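Local coordinates for protein putative NADPH-dependent oxidoreductase (Desulfitobacterium hafniense DCB-2, PDB 3DB2) that is a putative NADPH-dependent oxidoreductase, probably binding a dinucleotide cofactor in its Rossmann-fold domain to reduce or oxidise a substrate not yet identified, at residues C[65-70]-C[89-94]; C[119-124]-C[308-313]; C[153-158]-C[235-240]. All coordinates share one frame; numbering follows the deposited sequence. Where two conformers were deposited one is given.

In the fold
Interaction 1 lies within the Rossmann domain, which in such dehydrogenases binds the dinucleotide, and interaction 2 packs helix 302-316, from late in the chain, against the last strand of its sheet; interaction 3 lies in the C-terminal domain of the GFO/IDH/MocA family. The first two touch, their centres about 12 Å apart: strand 92-96 of interaction 1 pairs with strand 120-123 of interaction 2, probably through hydrogen bonds I93 N to K119 O (2.8 Å) and L121 N to I93 O (2.9 Å). Interaction 3 falls inside the long loop closed by interaction 2, with its centre about 29 Å from that of interaction 2 and about 36 Å from that of interaction 1.

Interaction 1 of 3, residues C[65-70]-C[89-94]; sequences EDVEMV and SGKHIY
K91 starts with CG anti to its carbonyl carbon (chi1 -47°), bends at chi2 (-50°) and then runs extended, which carries NZ back to the carbonyl of V67. There NZ donates to V67 O at 2.7 Å, in the carbonyl plane, and also to the carbonyl of R64, so the buried lysine holds the turn ahead of the strand at two points. The two side chains cross at about a right angle, K91 CE 4.0 Å from V67 CG1. Beyond it the backbones pair in parallel: H92 N reaches E68 O at 3.0 Å, V70 N reaches H92 O at 2.9 Å, and Y94 N meets V70 O almost along the C=O axis. E68 O also accepts from a water shared with G90 O. On one face of the sheet M69, a selenomethionine bent at chi3, lays SE 4.1 Å from Y94 CB; on the other, V70 CG2 lies 3.7 Å from I93 CD1. G90, with positive phi, ends helix 79-88 in a Schellman motif, and the chain returns as strand 92-96, parallel to 69-72, completing the beta-alpha-beta unit. Helix 79-88 covers V70 and I93, helix 302-316 covers M69 and H92, and strand 6-11 flanks 69-72 on its other edge.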
loop_
_atom_site.group_PDB
_atom_site.type_symbol
_atom_site.label_atom_id
_atom_site.label_comp_id
_atom_site.label_asym_id
_atom_site.label_seq_id
_atom_site.Cartn_x
_atom_site.Cartn_y
_atom_site.Cartn_z
ATOM N N GLU C 65 -7.679 49.333 -0.529
ATOM C CA GLU C 65 -6.869 49.293 -1.731
ATOM C C GLU C 65 -5.524 48.642 -1.443
ATOM O O GLU C 65 -4.848 48.183 -2.360
ATOM C CB GLU C 65 -6.745 50.721 -2.293
ATOM C CG GLU C 65 -8.113 51.387 -2.474
ATOM C CD GLU C 65 -8.240 52.215 -3.737
ATOM O OE1 GLU C 65 -7.263 52.291 -4.513
ATOM O OE2 GLU C 65 -9.334 52.805 -3.953
ATOM N N ASP C 66 -5.135 48.577 -0.173
ATOM C CA ASP C 66 -3.878 47.957 0.211
ATOM C C ASP C 66 -4.118 46.470 0.491
ATOM O O ASP C 66 -3.187 45.719 0.770
ATOM C CB ASP C 66 -3.190 48.661 1.381
ATOM C CG ASP C 66 -4.062 48.959 2.575
ATOM O OD1 ASP C 66 -5.293 48.822 2.439
ATOM O OD2 ASP C 66 -3.500 49.331 3.635
ATOM N N VAL C 67 -5.361 46.007 0.387
ATOM C CA VAL C 67 -5.542 44.541 0.377
ATOM C C VAL C 67 -5.384 44.058 -1.068
ATOM O O VAL C 67 -6.261 44.336 -1.878
ATOM C CB VAL C 67 -6.880 44.104 0.971
ATOM C CG1 VAL C 67 -7.198 42.653 0.619
ATOM C CG2 VAL C 67 -6.813 44.271 2.477
ATOM N N GLU C 68 -4.266 43.386 -1.340
ATOM C CA GLU C 68 -3.984 42.913 -2.689
ATOM C C GLU C 68 -4.378 41.436 -2.855
ATOM O O GLU C 68 -4.720 41.021 -3.968
ATOM C CB GLU C 68 -2.511 43.110 -3.055
ATOM C CG GLU C 68 -1.990 44.515 -2.781
ATOM C CD GLU C 68 -0.549 44.681 -3.211
ATOM O OE1 GLU C 68 -0.306 44.584 -4.434
ATOM O OE2 GLU C 68 0.314 44.920 -2.340
HETATM N N MSE C 69 -4.282 40.697 -1.764
HETATM C CA MSE C 69 -4.509 39.255 -1.783
HETATM C C MSE C 69 -5.342 38.877 -0.550
HETATM O O MSE C 69 -5.112 39.394 0.551
HETATM C CB MSE C 69 -3.182 38.495 -1.622
HETATM C CG MSE C 69 -3.350 36.972 -1.654
HETATM SE SE MSE C 69 -1.883 36.008 -0.785
HETATM C CE MSE C 69 -0.412 37.137 -1.287
ATOM N N VAL C 70 -6.271 37.956 -0.731
ATOM C CA VAL C 70 -6.989 37.382 0.406
ATOM C C VAL C 70 -6.505 35.950 0.666
ATOM O O VAL C 70 -6.149 35.201 -0.235
ATOM C CB VAL C 70 -8.507 37.376 0.208
ATOM C CG1 VAL C 70 -9.052 38.805 0.108
ATOM C CG2 VAL C 70 -8.903 36.604 -1.047
ATOM N N SER C 89 -13.815 41.695 -6.943
ATOM C CA SER C 89 -13.290 42.974 -6.491
ATOM C C SER C 89 -11.806 43.123 -6.788
ATOM O O SER C 89 -11.133 44.044 -6.302
ATOM C CB SER C 89 -13.467 43.196 -4.988
ATOM O OG SER C 89 -14.797 43.643 -4.731
ATOM N N GLY C 90 -11.251 42.233 -7.601
ATOM C CA GLY C 90 -9.885 42.374 -8.074
ATOM C C GLY C 90 -8.849 41.828 -7.121
ATOM O O GLY C 90 -7.656 42.022 -7.329
ATOM N N LYS C 91 -9.263 41.131 -6.058
ATOM C CA LYS C 91 -8.250 40.569 -5.157
ATOM C C LYS C 91 -7.718 39.221 -5.654
ATOM O O LYS C 91 -8.495 38.389 -6.070
ATOM C CB LYS C 91 -8.810 40.410 -3.750
ATOM C CG LYS C 91 -9.569 41.619 -3.192
ATOM C CD LYS C 91 -8.793 42.924 -3.346
ATOM C CE LYS C 91 -9.439 44.008 -2.469
ATOM N NZ LYS C 91 -8.645 45.266 -2.588
ATOM N N HIS C 92 -6.404 39.088 -5.585
ATOM C CA HIS C 92 -5.698 37.825 -5.817
ATOM C C HIS C 92 -6.052 36.850 -4.705
ATOM O O HIS C 92 -6.367 37.216 -3.568
ATOM C CB HIS C 92 -4.210 38.109 -5.950
ATOM C CG HIS C 92 -3.938 39.141 -7.012
ATOM N ND1 HIS C 92 -3.234 40.309 -6.799
ATOM C CD2 HIS C 92 -4.313 39.241 -8.294
ATOM C CE1 HIS C 92 -3.169 41.024 -7.911
ATOM N NE2 HIS C 92 -3.825 40.385 -8.877
ATOM N N ILE C 93 -6.031 35.532 -5.000
ATOM C CA ILE C 93 -6.663 34.555 -4.154
ATOM C C ILE C 93 -5.674 33.503 -3.658
ATOM O O ILE C 93 -5.030 32.839 -4.469
ATOM C CB ILE C 93 -7.781 33.811 -4.908
ATOM C CG1 ILE C 93 -8.896 34.679 -5.510
ATOM C CG2 ILE C 93 -8.360 32.732 -4.010
ATOM C CD1 ILE C 93 -9.754 35.377 -4.473
ATOM N N TYR C 94 -5.588 33.356 -2.351
ATOM C CA TYR C 94 -5.085 32.149 -1.693
ATOM C C TYR C 94 -6.328 31.491 -1.066
ATOM O O TYR C 94 -7.079 32.097 -0.300
ATOM C CB TYR C 94 -3.916 32.423 -0.735
ATOM C CG TYR C 94 -3.488 31.144 -0.042
ATOM C CD1 TYR C 94 -4.077 30.716 1.146
ATOM C CD2 TYR C 94 -2.493 30.350 -0.585
ATOM C CE1 TYR C 94 -3.726 29.566 1.792
ATOM C CE2 TYR C 94 -2.112 29.174 0.051
ATOM C CZ TYR C 94 -2.724 28.804 1.226
ATOM O OH TYR C 94 -2.384 27.648 1.888
HETATM O O HOH W 1 -5.512 42.930 -5.844
#

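Interaction 2 of 3, residues C[119-124]-C[308-313]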
loop_
_atom_site.group_PDB
_atom_site.type_symbol
_atom_site.label_atom_id
_atom_site.label_comp_id
_atom_site.label_asym_id
_atom_site.label_seq_id
_atom_site.Cartn_x
_atom_site.Cartn_y
_atom_site.Cartn_z
ATOM N N LYS C 119 -4.470 36.152 -9.912
ATOM C CA LYS C 119 -3.628 35.112 -9.413
ATOM C C LYS C 119 -4.439 34.269 -8.415
ATOM O O LYS C 119 -5.244 34.751 -7.615
ATOM C CB LYS C 119 -2.374 35.618 -8.719
ATOM C CG LYS C 119 -1.527 36.536 -9.588
ATOM C CD LYS C 119 -1.561 36.130 -11.055
ATOM C CE LYS C 119 -0.412 36.836 -11.784
ATOM N NZ LYS C 119 -0.111 36.165 -13.080
ATOM N N PHE C 120 -4.195 32.977 -8.484
ATOM C CA PHE C 120 -4.889 31.991 -7.663
ATOM C C PHE C 120 -3.916 30.898 -7.241
ATOM O O PHE C 120 -3.269 30.376 -8.159
ATOM C CB PHE C 120 -6.051 31.427 -8.452
ATOM C CG PHE C 120 -6.759 30.271 -7.761
ATOM C CD1 PHE C 120 -7.790 30.559 -6.875
ATOM C CD2 PHE C 120 -6.420 28.943 -7.981
ATOM C CE1 PHE C 120 -8.417 29.535 -6.208
ATOM C CE2 PHE C 120 -7.049 27.915 -7.310
ATOM C CZ PHE C 120 -8.060 28.224 -6.433
ATOM N N LEU C 121 -3.921 30.563 -5.965
ATOM C CA LEU C 121 -3.268 29.352 -5.441
ATOM C C LEU C 121 -4.261 28.639 -4.533
ATOM O O LEU C 121 -4.893 29.213 -3.639
ATOM C CB LEU C 121 -1.933 29.656 -4.774
ATOM C CG LEU C 121 -1.120 28.501 -4.193
ATOM C CD1 LEU C 121 -0.630 27.567 -5.287
ATOM C CD2 LEU C 121 0.076 29.000 -3.381
ATOM N N CYS C 122 -4.420 27.329 -4.753
ATOM C CA CYS C 122 -5.130 26.473 -3.799
ATOM C C CYS C 122 -4.059 25.720 -3.020
ATOM O O CYS C 122 -3.342 24.899 -3.582
ATOM C CB CYS C 122 -6.103 25.535 -4.502
ATOM S SG CYS C 122 -6.963 24.471 -3.328
ATOM N N GLY C 123 -3.843 25.994 -1.755
ATOM C CA GLY C 123 -2.750 25.575 -0.958
ATOM C C GLY C 123 -2.750 24.124 -0.539
ATOM O O GLY C 123 -3.262 23.782 0.508
ATOM N N HIS C 124 -2.102 23.277 -1.336
ATOM C CA HIS C 124 -1.643 21.934 -0.995
ATOM C C HIS C 124 -0.149 22.009 -0.673
ATOM O O HIS C 124 0.678 21.984 -1.577
ATOM C CB HIS C 124 -1.868 20.971 -2.150
ATOM C CG HIS C 124 -3.219 21.004 -2.765
ATOM N ND1 HIS C 124 -3.737 22.061 -3.464
ATOM C CD2 HIS C 124 -4.168 20.050 -2.777
ATOM C CE1 HIS C 124 -4.944 21.771 -3.881
ATOM N NE2 HIS C 124 -5.231 20.550 -3.480
ATOM N N GLU C 308 3.898 33.153 0.093
ATOM C CA GLU C 308 4.912 33.977 -0.531
ATOM C C GLU C 308 4.967 33.846 -2.059
ATOM O O GLU C 308 5.301 34.803 -2.764
ATOM C CB GLU C 308 6.322 33.671 0.004
ATOM C CG GLU C 308 6.558 34.298 1.384
ATOM C CD GLU C 308 7.917 33.922 1.938
ATOM O OE1 GLU C 308 8.548 32.943 1.463
ATOM O OE2 GLU C 308 8.382 34.605 2.869
ATOM N N GLU C 309 4.642 32.655 -2.562
ATOM C CA GLU C 309 4.641 32.412 -3.993
ATOM C C GLU C 309 3.565 33.277 -4.647
ATOM O O GLU C 309 3.672 33.786 -5.766
ATOM C CB GLU C 309 4.340 30.944 -4.279
ATOM C CG GLU C 309 3.843 30.626 -5.679
ATOM C CD GLU C 309 4.004 29.161 -6.040
ATOM O OE1 GLU C 309 5.155 28.662 -6.091
ATOM O OE2 GLU C 309 2.973 28.504 -6.251
ATOM N N VAL C 310 2.436 33.440 -3.949
ATOM C CA VAL C 310 1.372 34.247 -4.579
ATOM C C VAL C 310 1.857 35.701 -4.696
ATOM O O VAL C 310 1.677 36.342 -5.726
ATOM C CB VAL C 310 0.038 34.164 -3.844
ATOM C CG1 VAL C 310 -1.052 34.935 -4.597
ATOM C CG2 VAL C 310 -0.406 32.716 -3.683
ATOM N N ALA C 311 2.468 36.197 -3.629
ATOM C CA ALA C 311 3.042 37.522 -3.568
ATOM C C ALA C 311 4.111 37.695 -4.647
ATOM O O ALA C 311 4.119 38.737 -5.297
ATOM C CB ALA C 311 3.700 37.821 -2.232
ATOM N N ASP C 312 4.947 36.668 -4.802
ATOM C CA ASP C 312 5.971 36.723 -5.856
ATOM C C ASP C 312 5.322 36.856 -7.224
ATOM O O ASP C 312 5.766 37.666 -8.051
ATOM C CB ASP C 312 6.861 35.488 -5.819
ATOM C CG ASP C 312 7.930 35.584 -4.748
ATOM O OD1 ASP C 312 7.949 36.570 -4.000
ATOM O OD2 ASP C 312 8.766 34.665 -4.637
ATOM N N VAL C 313 4.277 36.065 -7.513
ATOM C CA VAL C 313 3.620 36.232 -8.805
ATOM C C VAL C 313 2.773 37.491 -8.925
ATOM O O VAL C 313 2.523 37.986 -10.029
ATOM C CB VAL C 313 2.774 34.985 -9.160
ATOM C CG1 VAL C 313 3.731 33.796 -9.176
ATOM C CG2 VAL C 313 1.617 34.823 -8.209
#
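Apolar packing carries most of this contact, in which strand 120-123 of the Rossmann sheet lies beneath helix 302-316. L121 and V310 form its middle. L121 has CG anti to the backbone N (chi1 -179°), and its CB sits 3.6 Å from V310 CG2, the branch that stands anti to V310's carbonyl carbon. The same methyl also meets L121 CD2 at 3.8 Å, so one valine branch is pressed against both the root and the tip of the leucine; the two side chains cross obliquely. One helical turn further on, V313 places CG2 between its backbone N and carbonyl carbon, the crowded position, and this methyl faces the aliphatic part of K119, 3.8 Å from K119 CG.

Of the two charged residues, K119 touches the helix with its carbons and E309 touches the strand with OE2. K119 bends at chi2 (-35°) and then straightens, passing V313 with CE 3.6 Å from V313 O, while its NZ goes on to a hydrogen bond with the carbonyl of G318. At the other end of the contact E309, extended beyond CG, crosses L121 at about a right angle and brings OE2 to 3.8 Å from L121 CD1. That oxygen has firm partners elsewhere, the backbone N of E321 and a salt bridge to R128.

No hydrogen bond joins the two segments. Their hold on each other therefore comes from shape and burial, and the polar ends of K119 and E309 are satisfied by residues following the helix and, for E309, also by R128. With its carboxylate gripped by an amide and a guanidinium, E309 probably stays ionised despite the leucine methyls beside it.

Interaction 3 of 3, residues C[153-158]-C[235-240]; sequences VFSNER and WACPGV
W235 holds an unusual first torsion (chi1 -101°), and its indole lies alongside two side chains of segment 153-158. R158, with CG anti to the backbone N, sets CB over one face of the five-membered ring, 3.6 Å from its centroid: a CH-pi contact. Bends at chi2 and chi3 then turn the guanidinium nearly perpendicular to the indole. N156 takes the crowded chi1 position (70°), its amide almost parallel to the ring plane and OD1 3.0 Å from W235 CD1. The hydrogen bond that OD1 accepts comes from R158 N at 3.0 Å, an Asx turn, while one water takes bonds from N156 ND2, R158 NH2 and, weakly, W235 NE1. An alanine in place of W235 would remove the surface under R158 CB and would probably loosen both arginine and water. Earlier in the segment, S155 OG, also crowded (chi1 72°), bonds weakly to P238 O and lies 3.4 Å from C237 SG. A second water bridges E157 OE1 and G239 N. S155 and V240 form a hydrogen-bonded antiparallel pair, S155 N to V240 O at 2.8 Å. The carbonyls of P238 and G239 bond to N251 and R276 of the second subunit, placing this loop of the GFO/IDH/MocA sheet at the dimer interface.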
loop_
_atom_site.group_PDB
_atom_site.type_symbol
_atom_site.label_atom_id
_atom_site.label_comp_id
_atom_site.label_asym_id
_atom_site.label_seq_id
_atom_site.Cartn_x
_atom_site.Cartn_y
_atom_site.Cartn_z
ATOM N N VAL C 153 0.126 6.809 2.163
ATOM C CA VAL C 153 -0.819 6.534 3.242
ATOM C C VAL C 153 -1.002 7.819 4.049
ATOM O O VAL C 153 -0.009 8.494 4.298
ATOM C CB VAL C 153 -0.334 5.431 4.190
ATOM C CG1 VAL C 153 -1.251 5.250 5.394
ATOM C CG2 VAL C 153 -0.199 4.115 3.428
ATOM N N PHE C 154 -2.232 8.114 4.438
ATOM C CA PHE C 154 -2.437 9.229 5.377
ATOM C C PHE C 154 -3.597 8.737 6.286
ATOM O O PHE C 154 -4.703 8.497 5.853
ATOM C CB PHE C 154 -2.687 10.542 4.711
ATOM C CG PHE C 154 -2.536 11.789 5.598
ATOM C CD1 PHE C 154 -2.354 11.709 6.955
ATOM C CD2 PHE C 154 -2.597 13.046 4.995
ATOM C CE1 PHE C 154 -2.214 12.827 7.780
ATOM C CE2 PHE C 154 -2.465 14.175 5.785
ATOM C CZ PHE C 154 -2.297 14.062 7.155
ATOM N N SER C 155 -3.256 8.565 7.556
ATOM C CA SER C 155 -4.201 8.071 8.537
ATOM C C SER C 155 -4.023 8.746 9.901
ATOM O O SER C 155 -2.959 9.267 10.260
ATOM C CB SER C 155 -4.058 6.569 8.757
ATOM O OG SER C 155 -2.871 6.278 9.480
ATOM N N ASN C 156 -5.096 8.692 10.664
ATOM C CA ASN C 156 -5.116 9.100 12.072
ATOM C C ASN C 156 -6.380 8.516 12.698
ATOM O O ASN C 156 -7.180 7.826 12.055
ATOM C CB ASN C 156 -4.976 10.602 12.189
ATOM C CG ASN C 156 -6.181 11.383 11.727
ATOM O OD1 ASN C 156 -7.329 10.963 11.741
ATOM N ND2 ASN C 156 -5.838 12.589 11.306
ATOM N N GLU C 157 -6.558 8.757 13.991
ATOM C CA GLU C 157 -7.604 8.050 14.727
ATOM C C GLU C 157 -8.864 8.883 14.830
ATOM O O GLU C 157 -9.731 8.599 15.677
ATOM C CB GLU C 157 -6.973 7.722 16.086
ATOM C CG GLU C 157 -6.892 8.966 16.930
ATOM C CD GLU C 157 -5.618 9.778 16.842
ATOM O OE1 GLU C 157 -4.889 9.730 15.828
ATOM O OE2 GLU C 157 -5.353 10.494 17.844
ATOM N N ARG C 158 -9.021 9.882 13.964
ATOM C CA ARG C 158 -10.176 10.781 14.078
ATOM C C ARG C 158 -11.536 10.095 14.154
ATOM O O ARG C 158 -12.440 10.507 14.916
ATOM C CB ARG C 158 -10.183 11.751 12.885
ATOM C CG ARG C 158 -11.479 12.543 12.811
ATOM C CD ARG C 158 -11.278 13.905 13.444
ATOM N NE ARG C 158 -10.159 14.635 12.879
ATOM C CZ ARG C 158 -9.523 15.635 13.474
ATOM N NH1 ARG C 158 -9.876 16.066 14.678
ATOM N NH2 ARG C 158 -8.515 16.223 12.858
ATOM N N TRP C 235 -9.287 6.472 9.208
ATOM C CA TRP C 235 -9.601 7.329 10.364
ATOM C C TRP C 235 -9.732 6.494 11.626
ATOM O O TRP C 235 -10.353 6.909 12.591
ATOM C CB TRP C 235 -10.870 8.160 10.099
ATOM C CG TRP C 235 -10.636 9.590 9.710
ATOM C CD1 TRP C 235 -9.477 10.322 9.772
ATOM C CD2 TRP C 235 -11.621 10.503 9.182
ATOM N NE1 TRP C 235 -9.670 11.578 9.327
ATOM C CE2 TRP C 235 -10.983 11.738 8.954
ATOM C CE3 TRP C 235 -12.982 10.431 8.869
ATOM C CZ2 TRP C 235 -11.613 12.872 8.444
ATOM C CZ3 TRP C 235 -13.598 11.559 8.363
ATOM C CH2 TRP C 235 -12.940 12.770 8.146
ATOM N N ALA C 236 -9.169 5.289 11.588
ATOM C CA ALA C 236 -9.376 4.272 12.614
ATOM C C ALA C 236 -8.093 3.711 13.188
ATOM O O ALA C 236 -8.128 2.575 13.683
ATOM C CB ALA C 236 -10.210 3.153 11.973
ATOM N N CYS C 237 -6.989 4.475 13.094
ATOM C CA CYS C 237 -5.718 4.016 13.633
ATOM C C CYS C 237 -4.751 5.135 13.974
ATOM O O CYS C 237 -4.900 6.287 13.596
ATOM C CB CYS C 237 -5.070 3.037 12.621
ATOM S SG CYS C 237 -4.705 3.851 11.032
ATOM N N PRO C 238 -3.701 4.847 14.740
ATOM C CA PRO C 238 -2.701 5.883 15.002
ATOM C C PRO C 238 -2.118 6.506 13.734
ATOM O O PRO C 238 -2.095 5.866 12.674
ATOM C CB PRO C 238 -1.619 5.141 15.760
ATOM C CG PRO C 238 -2.385 4.067 16.473
ATOM C CD PRO C 238 -3.397 3.587 15.448
ATOM N N GLY C 239 -1.676 7.760 13.859
ATOM C CA GLY C 239 -1.260 8.563 12.730
ATOM C C GLY C 239 -0.091 7.989 11.937
ATOM O O GLY C 239 0.938 7.569 12.479
ATOM N N VAL C 240 -0.248 7.976 10.617
ATOM C CA VAL C 240 0.781 7.561 9.674
ATOM C C VAL C 240 0.672 8.513 8.463
ATOM O O VAL C 240 -0.463 8.763 8.041
ATOM C CB VAL C 240 0.661 6.147 9.097
ATOM C CG1 VAL C 240 1.759 5.852 8.062
ATOM C CG2 VAL C 240 0.667 5.099 10.192
HETATM O O HOH W 2 -8.325 14.489 10.292
HETATM O O HOH W 3 -2.169 9.506 15.823
#